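Local coordinates for tail spike protein gp49 (Pseudomonas phage LKA1, PDB 4RU4) that probably cleaves the O-specific polysaccharide of Pseudomonas as the lyase of the phage tailspike, degrading the host envelope during virus entry, at residues V115-V127 against F136-I150. Numbering follows the deposited sequence.
Sequences VGSLVALPNISSV and FASTPNLVAGDVFII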
loop_
_atom_site.group_PDB
_atom_site.type_symbol
_atom_site.label_atom_id
_atom_site.label_comp_id
_atom_site.label_asym_id
_atom_site.label_seq_id
_atom_site.Cartn_x
_atom_site.Cartn_y
_atom_site.Cartn_z
ATOM N N VAL B 115 -10.238 28.519 -16.097
ATOM C CA VAL B 115 -11.492 27.839 -16.434
ATOM C C VAL B 115 -11.480 27.426 -17.922
ATOM O O VAL B 115 -11.297 28.270 -18.816
ATOM C CB VAL B 115 -12.719 28.753 -16.165
ATOM C CG1 VAL B 115 -14.045 28.012 -16.449
ATOM C CG2 VAL B 115 -12.690 29.315 -14.743
ATOM N N GLY B 116 -11.649 26.133 -18.189
ATOM C CA GLY B 116 -11.805 25.666 -19.559
ATOM C C GLY B 116 -13.276 25.681 -19.938
ATOM O O GLY B 116 -14.089 26.294 -19.251
ATOM N N SER B 117 -13.616 24.999 -21.027
ATOM C CA SER B 117 -14.973 25.048 -21.546
ATOM C C SER B 117 -15.560 23.674 -21.800
ATOM O O SER B 117 -14.843 22.732 -22.135
ATOM C CB SER B 117 -15.017 25.850 -22.851
ATOM O OG SER B 117 -14.251 27.027 -22.725
ATOM N N LEU B 118 -16.875 23.579 -21.645
ATOM C CA LEU B 118 -17.616 22.395 -22.057
ATOM C C LEU B 118 -18.346 22.793 -23.331
ATOM O O LEU B 118 -19.178 23.701 -23.309
ATOM C CB LEU B 118 -18.636 22.003 -20.984
ATOM C CG LEU B 118 -18.181 21.533 -19.593
ATOM C CD1 LEU B 118 -19.296 20.720 -18.916
ATOM C CD2 LEU B 118 -16.908 20.731 -19.646
ATOM N N VAL B 119 -18.022 22.125 -24.437
ATOM C CA VAL B 119 -18.561 22.482 -25.739
ATOM C C VAL B 119 -19.456 21.354 -26.208
ATOM O O VAL B 119 -19.022 20.195 -26.271
ATOM C CB VAL B 119 -17.414 22.707 -26.765
ATOM C CG1 VAL B 119 -17.981 23.049 -28.148
ATOM C CG2 VAL B 119 -16.480 23.822 -26.276
ATOM N N ALA B 120 -20.705 21.691 -26.529
ATOM C CA ALA B 120 -21.724 20.703 -26.873
ATOM C C ALA B 120 -21.260 19.813 -28.016
ATOM O O ALA B 120 -20.728 20.309 -28.992
ATOM C CB ALA B 120 -23.057 21.397 -27.253
ATOM N N LEU B 121 -21.469 18.506 -27.865
ATOM C CA LEU B 121 -21.235 17.514 -28.921
ATOM C C LEU B 121 -22.610 17.019 -29.348
ATOM O O LEU B 121 -23.582 17.251 -28.633
ATOM C CB LEU B 121 -20.416 16.334 -28.363
ATOM C CG LEU B 121 -18.909 16.564 -28.176
ATOM C CD1 LEU B 121 -18.290 15.525 -27.208
ATOM C CD2 LEU B 121 -18.206 16.523 -29.537
ATOM N N PRO B 122 -22.705 16.309 -30.488
ATOM C CA PRO B 122 -24.024 15.725 -30.787
ATOM C C PRO B 122 -24.481 14.722 -29.706
ATOM O O PRO B 122 -23.664 14.226 -28.905
ATOM C CB PRO B 122 -23.794 14.993 -32.120
ATOM C CG PRO B 122 -22.549 15.603 -32.717
ATOM C CD PRO B 122 -21.695 15.951 -31.507
ATOM N N ASN B 123 -25.785 14.438 -29.690
ATOM C CA ASN B 123 -26.358 13.436 -28.796
ATOM C C ASN B 123 -25.915 12.021 -29.154
ATOM O O ASN B 123 -25.382 11.775 -30.240
ATOM C CB ASN B 123 -27.893 13.533 -28.801
ATOM C CG ASN B 123 -28.391 14.853 -28.217
ATOM O OD1 ASN B 123 -27.768 15.421 -27.307
ATOM N ND2 ASN B 123 -29.502 15.363 -28.755
ATOM N N ILE B 124 -26.148 11.085 -28.236
ATOM C CA ILE B 124 -25.752 9.701 -28.444
ATOM C C ILE B 124 -26.938 8.737 -28.278
ATOM O O ILE B 124 -27.927 9.083 -27.627
ATOM C CB ILE B 124 -24.617 9.295 -27.458
ATOM C CG1 ILE B 124 -25.097 9.365 -25.999
ATOM C CG2 ILE B 124 -23.380 10.200 -27.645
ATOM C CD1 ILE B 124 -24.101 8.678 -24.992
ATOM N N SER B 125 -26.828 7.540 -28.877
ATOM C CA SER B 125 -27.761 6.444 -28.621
ATOM C C SER B 125 -27.590 5.967 -27.189
ATOM O O SER B 125 -26.523 6.135 -26.601
ATOM C CB SER B 125 -27.439 5.236 -29.498
ATOM O OG SER B 125 -27.479 5.571 -30.849
ATOM N N SER B 126 -28.624 5.332 -26.649
ATOM C CA SER B 126 -28.518 4.638 -25.365
ATOM C C SER B 126 -27.351 3.649 -25.342
ATOM O O SER B 126 -27.044 3.001 -26.346
ATOM C CB SER B 126 -29.852 3.937 -25.062
ATOM O OG SER B 126 -30.869 4.920 -24.972
ATOM N N VAL B 127 -26.695 3.536 -24.192
ATOM C CA VAL B 127 -25.510 2.708 -24.069
ATOM C C VAL B 127 -25.535 1.965 -22.712
ATOM O O VAL B 127 -26.071 2.485 -21.711
ATOM C CB VAL B 127 -24.227 3.565 -24.263
ATOM C CG1 VAL B 127 -24.106 4.649 -23.167
ATOM C CG2 VAL B 127 -22.969 2.691 -24.334
ATOM N N PHE B 136 -22.735 8.499 -31.871
ATOM C CA PHE B 136 -23.195 9.876 -31.932
ATOM C C PHE B 136 -24.203 10.069 -33.051
ATOM O O PHE B 136 -24.119 9.415 -34.099
ATOM C CB PHE B 136 -22.004 10.812 -32.133
ATOM C CG PHE B 136 -21.219 11.055 -30.868
ATOM C CD1 PHE B 136 -20.175 10.216 -30.511
ATOM C CD2 PHE B 136 -21.537 12.115 -30.040
ATOM C CE1 PHE B 136 -19.438 10.444 -29.343
ATOM C CE2 PHE B 136 -20.815 12.344 -28.863
ATOM C CZ PHE B 136 -19.769 11.482 -28.516
ATOM N N ALA B 137 -25.159 10.966 -32.820
ATOM C CA ALA B 137 -26.225 11.219 -33.780
ATOM C C ALA B 137 -25.711 11.796 -35.092
ATOM O O ALA B 137 -26.356 11.655 -36.123
ATOM C CB ALA B 137 -27.269 12.144 -33.176
ATOM N N SER B 138 -24.554 12.446 -35.061
ATOM C CA SER B 138 -23.986 13.053 -36.265
ATOM C C SER B 138 -22.491 13.219 -36.034
ATOM O O SER B 138 -22.013 12.924 -34.936
ATOM C CB SER B 138 -24.652 14.404 -36.563
ATOM O OG SER B 138 -24.352 15.369 -35.565
ATOM N N THR B 139 -21.755 13.684 -37.042
ATOM C CA THR B 139 -20.281 13.698 -36.958
ATOM C C THR B 139 -19.724 14.457 -35.744
ATOM O O THR B 139 -19.930 15.660 -35.644
ATOM C CB THR B 139 -19.669 14.391 -38.206
ATOM O OG1 THR B 139 -20.098 13.718 -39.390
ATOM C CG2 THR B 139 -18.146 14.375 -38.133
ATOM N N PRO B 140 -19.011 13.765 -34.825
ATOM C CA PRO B 140 -18.484 14.466 -33.646
ATOM C C PRO B 140 -17.107 15.065 -33.875
ATOM O O PRO B 140 -16.271 14.436 -34.527
ATOM C CB PRO B 140 -18.378 13.351 -32.601
ATOM C CG PRO B 140 -18.114 12.119 -33.405
ATOM C CD PRO B 140 -18.885 12.302 -34.696
ATOM N N ASN B 141 -16.864 16.253 -33.322
ATOM C CA ASN B 141 -15.552 16.875 -33.453
ATOM C C ASN B 141 -14.588 16.327 -32.393
ATOM O O ASN B 141 -14.221 17.032 -31.441
ATOM C CB ASN B 141 -15.645 18.404 -33.370
ATOM C CG ASN B 141 -14.310 19.075 -33.628
ATOM O OD1 ASN B 141 -13.510 18.581 -34.409
ATOM N ND2 ASN B 141 -14.042 20.180 -32.929
ATOM N N LEU B 142 -14.193 15.062 -32.576
ATOM C CA LEU B 142 -13.348 14.339 -31.620
ATOM C C LEU B 142 -12.240 13.572 -32.343
ATOM O O LEU B 142 -12.468 13.055 -33.435
ATOM C CB LEU B 142 -14.204 13.349 -30.821
ATOM C CG LEU B 142 -15.253 13.950 -29.887
ATOM C CD1 LEU B 142 -16.145 12.855 -29.334
ATOM C CD2 LEU B 142 -14.552 14.695 -28.740
ATOM N N VAL B 143 -11.051 13.522 -31.743
ATOM C CA VAL B 143 -9.978 12.621 -32.178
ATOM C C VAL B 143 -9.425 11.858 -30.974
ATOM O O VAL B 143 -9.745 12.188 -29.815
ATOM C CB VAL B 143 -8.797 13.368 -32.873
ATOM C CG1 VAL B 143 -9.248 14.016 -34.170
ATOM C CG2 VAL B 143 -8.155 14.404 -31.937
ATOM N N ALA B 144 -8.603 10.841 -31.246
ATOM C CA ALA B 144 -8.022 10.021 -30.188
ATOM C C ALA B 144 -7.340 10.904 -29.141
ATOM O O ALA B 144 -6.642 11.864 -29.490
ATOM C CB ALA B 144 -7.032 9.027 -30.781
ATOM N N GLY B 145 -7.565 10.600 -27.867
ATOM C CA GLY B 145 -6.950 11.360 -26.789
ATOM C C GLY B 145 -7.880 12.461 -26.275
ATOM O O GLY B 145 -7.653 13.017 -25.200
ATOM N N ASP B 146 -8.923 12.795 -27.035
ATOM C CA ASP B 146 -9.838 13.849 -26.596
ATOM C C ASP B 146 -10.651 13.363 -25.394
ATOM O O ASP B 146 -10.790 12.164 -25.177
ATOM C CB ASP B 146 -10.796 14.297 -27.717
ATOM C CG ASP B 146 -10.152 15.256 -28.728
ATOM O OD1 ASP B 146 -9.010 15.720 -28.527
ATOM O OD2 ASP B 146 -10.821 15.570 -29.730
ATOM N N VAL B 147 -11.192 14.303 -24.624
ATOM C CA VAL B 147 -11.988 13.977 -23.427
ATOM C C VAL B 147 -13.363 14.594 -23.514
ATOM O O VAL B 147 -13.513 15.761 -23.896
ATOM C CB VAL B 147 -11.269 14.446 -22.137
ATOM C CG1 VAL B 147 -12.147 14.258 -20.885
ATOM C CG2 VAL B 147 -9.941 13.695 -22.004
ATOM N N PHE B 148 -14.380 13.800 -23.208
ATOM C CA PHE B 148 -15.731 14.333 -23.155
ATOM C C PHE B 148 -16.463 13.854 -21.921
ATOM O O PHE B 148 -16.066 12.860 -21.301
ATOM C CB PHE B 148 -16.517 14.045 -24.448
ATOM C CG PHE B 148 -16.770 12.564 -24.731
ATOM C CD1 PHE B 148 -17.902 11.938 -24.239
ATOM C CD2 PHE B 148 -15.913 11.840 -25.562
ATOM C CE1 PHE B 148 -18.167 10.619 -24.525
ATOM C CE2 PHE B 148 -16.157 10.508 -25.845
ATOM C CZ PHE B 148 -17.297 9.895 -25.331
ATOM N N ILE B 149 -17.516 14.586 -21.574
ATOM C CA ILE B 149 -18.365 14.267 -20.443
ATOM C C ILE B 149 -19.760 13.910 -20.940
ATOM O O ILE B 149 -20.384 14.666 -21.701
ATOM C CB ILE B 149 -18.530 15.490 -19.518
ATOM C CG1 ILE B 149 -17.201 15.856 -18.865
ATOM C CG2 ILE B 149 -19.592 15.191 -18.424
ATOM C CD1 ILE B 149 -17.209 17.247 -18.201
ATOM N N ILE B 150 -20.238 12.739 -20.535
ATOM C CA ILE B 150 -21.651 12.418 -20.670
ATOM C C ILE B 150 -22.328 12.967 -19.423
ATOM O O ILE B 150 -21.874 12.684 -18.309
ATOM C CB ILE B 150 -21.831 10.898 -20.714
ATOM C CG1 ILE B 150 -21.041 10.316 -21.904
ATOM C CG2 ILE B 150 -23.332 10.515 -20.717
ATOM C CD1 ILE B 150 -21.017 8.781 -21.960
#
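Ile124 and Phe136 form a single beta bridge with their CA atoms 4.3 Å apart, and beside it Ala137 N donates a hydrogen bond of 2.7 Å to Asn123 O, fairly straight at 157°. The carbonyl of Asn123 also takes a CA-H...O contact from Phe136. The Phe136 ring lies between two aliphatic groups. Over one face sits Ile124 CG2, 3.7 Å from the ring centroid in a CH-pi contact, and Pro140 CB, of the same segment as the ring, lies over the opposite face, offset toward the rim. Ile124 holds CG1 between the backbone N and the carbonyl carbon (chi1 63°), which sets CG2 anti to the carbonyl carbon and over the ring. At the ring edge, near its plane, Pro122 O lies 3.2 Å from Phe136 CD2. The contact belongs to an Ig-like domain that projects from the side of the pectin lyase-like beta-helix: strand 113-120 leads out of the helix, and strand 147-151 pairs antiparallel with both 168-177 and 197-202. Leu121 points toward 136-150 and splits its two methyls between two partners. Its CD1 reaches Phe148 CB at 3.6 Å, the two side chains crossing at about a right angle, while CD2 rests on Leu142 CG at 3.9 Å. Ile198 of strand 197-202 also touches Leu121, Ile124 and Phe148, so this core extends into the neighbouring strand. Pro122 lays CG against Ser138 OG at 3.4 Å and turns CD to the Phe136 ring. Nearer the beta-helix, Leu118 CD2 meets Ile149 CD1 at 3.8 Å, end methyl against end methyl.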